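Transcriptional regulator, MarR family (Bacillus cereus, PDB 4XRF) probably binds DNA as a winged helix-turn-helix transcription factor of the MarR family and regulates transcription. Local coordinates at residues D73-E78 against T94-A99. Numbering follows the deposited sequence.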
loop_
_atom_site.group_PDB
_atom_site.type_symbol
_atom_site.label_atom_id
_atom_site.label_comp_id
_atom_site.label_asym_id
_atom_site.label_seq_id
_atom_site.Cartn_x
_atom_site.Cartn_y
_atom_site.Cartn_z
ATOM N N ASP A 73 -23.211 -4.672 -2.848
ATOM C CA ASP A 73 -23.145 -4.002 -1.523
ATOM C C ASP A 73 -23.368 -2.477 -1.614
ATOM O O ASP A 73 -24.108 -1.915 -0.803
ATOM C CB ASP A 73 -21.804 -4.252 -0.811
ATOM C CG ASP A 73 -21.554 -5.713 -0.489
ATOM O OD1 ASP A 73 -22.527 -6.491 -0.316
ATOM O OD2 ASP A 73 -20.363 -6.103 -0.429
ATOM N N GLN A 74 -22.727 -1.816 -2.589
ATOM C CA GLN A 74 -22.925 -0.365 -2.794
ATOM C C GLN A 74 -24.234 -0.070 -3.534
ATOM O O GLN A 74 -24.578 1.094 -3.724
ATOM C CB GLN A 74 -21.753 0.277 -3.563
ATOM C CG GLN A 74 -20.403 0.270 -2.869
ATOM C CD GLN A 74 -19.496 1.381 -3.376
ATOM O OE1 GLN A 74 -19.896 2.553 -3.431
ATOM N NE2 GLN A 74 -18.266 1.028 -3.735
ATOM N N GLU A 75 -24.927 -1.118 -3.986
ATOM C CA GLU A 75 -26.250 -1.004 -4.626
ATOM C C GLU A 75 -26.159 -0.346 -6.003
ATOM O O GLU A 75 -27.089 0.339 -6.442
ATOM C CB GLU A 75 -27.224 -0.223 -3.723
ATOM C CG GLU A 75 -27.882 -1.066 -2.640
ATOM C CD GLU A 75 -28.468 -0.230 -1.516
ATOM O OE1 GLU A 75 -28.649 0.999 -1.688
ATOM O OE2 GLU A 75 -28.749 -0.800 -0.441
ATOM N N LEU A 76 -25.032 -0.538 -6.674
ATOM C CA LEU A 76 -24.788 0.167 -7.925
ATOM C C LEU A 76 -25.179 -0.662 -9.149
ATOM O O LEU A 76 -25.414 -0.111 -10.223
ATOM C CB LEU A 76 -23.333 0.652 -8.013
ATOM C CG LEU A 76 -22.851 1.592 -6.893
ATOM C CD1 LEU A 76 -21.366 1.923 -7.050
ATOM C CD2 LEU A 76 -23.684 2.874 -6.844
ATOM N N VAL A 77 -25.203 -1.980 -8.983
ATOM C CA VAL A 77 -25.660 -2.894 -10.033
ATOM C C VAL A 77 -26.635 -3.901 -9.438
ATOM O O VAL A 77 -26.687 -4.055 -8.218
ATOM C CB VAL A 77 -24.490 -3.670 -10.704
ATOM C CG1 VAL A 77 -23.448 -2.718 -11.295
ATOM C CG2 VAL A 77 -23.840 -4.655 -9.736
ATOM N N GLU A 78 -27.408 -4.560 -10.305
ATOM C CA GLU A 78 -28.205 -5.705 -9.910
ATOM C C GLU A 78 -27.764 -6.932 -10.718
ATOM O O GLU A 78 -27.441 -6.827 -11.911
ATOM C CB GLU A 78 -29.693 -5.405 -10.111
ATOM C CG GLU A 78 -30.626 -6.157 -9.174
ATOM C CD GLU A 78 -31.725 -5.260 -8.630
ATOM O OE1 GLU A 78 -31.424 -4.382 -7.797
ATOM O OE2 GLU A 78 -32.891 -5.429 -9.035
ATOM N N THR A 94 -27.958 -0.071 -11.724
ATOM C CA THR A 94 -29.171 0.471 -11.098
ATOM C C THR A 94 -29.250 1.978 -11.373
ATOM O O THR A 94 -28.306 2.566 -11.914
ATOM C CB THR A 94 -29.242 0.197 -9.577
ATOM O OG1 THR A 94 -28.118 0.798 -8.927
ATOM C CG2 THR A 94 -29.248 -1.301 -9.289
ATOM N N LYS A 95 -30.372 2.603 -11.014
ATOM C CA LYS A 95 -30.482 4.061 -11.052
ATOM C C LYS A 95 -29.331 4.737 -10.263
ATOM O O LYS A 95 -28.707 5.662 -10.771
ATOM C CB LYS A 95 -31.856 4.536 -10.546
ATOM N N LYS A 96 -29.047 4.251 -9.049
ATOM C CA LYS A 96 -27.878 4.706 -8.247
ATOM C C LYS A 96 -26.557 4.543 -9.003
ATOM O O LYS A 96 -25.738 5.447 -9.017
ATOM C CB LYS A 96 -27.773 3.913 -6.946
ATOM C CG LYS A 96 -28.254 4.620 -5.694
ATOM C CD LYS A 96 -28.578 3.576 -4.627
ATOM C CE LYS A 96 -28.624 4.181 -3.238
ATOM N NZ LYS A 96 -29.786 5.099 -3.056
ATOM N N GLY A 97 -26.353 3.379 -9.628
ATOM C CA GLY A 97 -25.117 3.120 -10.368
ATOM C C GLY A 97 -24.910 4.084 -11.522
ATOM O O GLY A 97 -23.786 4.514 -11.783
ATOM N N LYS A 98 -25.994 4.414 -12.228
ATOM C CA LYS A 98 -25.926 5.376 -13.339
ATOM C C LYS A 98 -25.540 6.766 -12.864
ATOM O O LYS A 98 -24.688 7.415 -13.476
ATOM C CB LYS A 98 -27.234 5.425 -14.136
ATOM C CG LYS A 98 -27.082 6.098 -15.493
ATOM N N ALA A 99 -26.153 7.223 -11.772
ATOM C CA ALA A 99 -25.770 8.497 -11.173
ATOM C C ALA A 99 -24.312 8.467 -10.680
ATOM O O ALA A 99 -23.574 9.437 -10.857
ATOM C CB ALA A 99 -26.723 8.875 -10.042
#
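The flat groups that meet T94 are two successive carbonyls, those of E75 and L76. T94 OG1 donates to E75 O at 2.7 Å, tilted 23° from the carbonyl plane. T94 N reaches L76 O at 3.0 Å from above the carbonyl plane. This N-H points almost straight at the oxygen, at 174°. G97 CA lies 3.2 Å from L76 O and adds a CA-H...O contact. G97 has no side chain, which lets L76 O come this close to its CA. The side chains of E75 and K96 run side by side and point the same way; E75 OE1 comes within 3.5 Å of K96 CE. At the start of strand 77-81, T94 CG2 packs against V77 C and E78 N. L76 CB and CD2 cover G97 CA, while L76 also touches L39 of helix 33-45 and L71 of helix 61-73.

T94 OG1 sits between its own N and carbonyl carbon (chi1 60°). The same hydroxyl also accepts from G97 N at 3.2 Å. T94 is the N-cap of helix 95-106, and this is its capping bond. E75 ends helix 61-73 in a Schellman motif with positive phi. One hydroxyl thus ties the end of helix 61-73 to the start of helix 95-106, beside the root of the wing strands. The join therefore rests mainly on backbone and hydroxyl hydrogen bonds; the E75-K96 charges, beyond salt-bridge distance, probably add little.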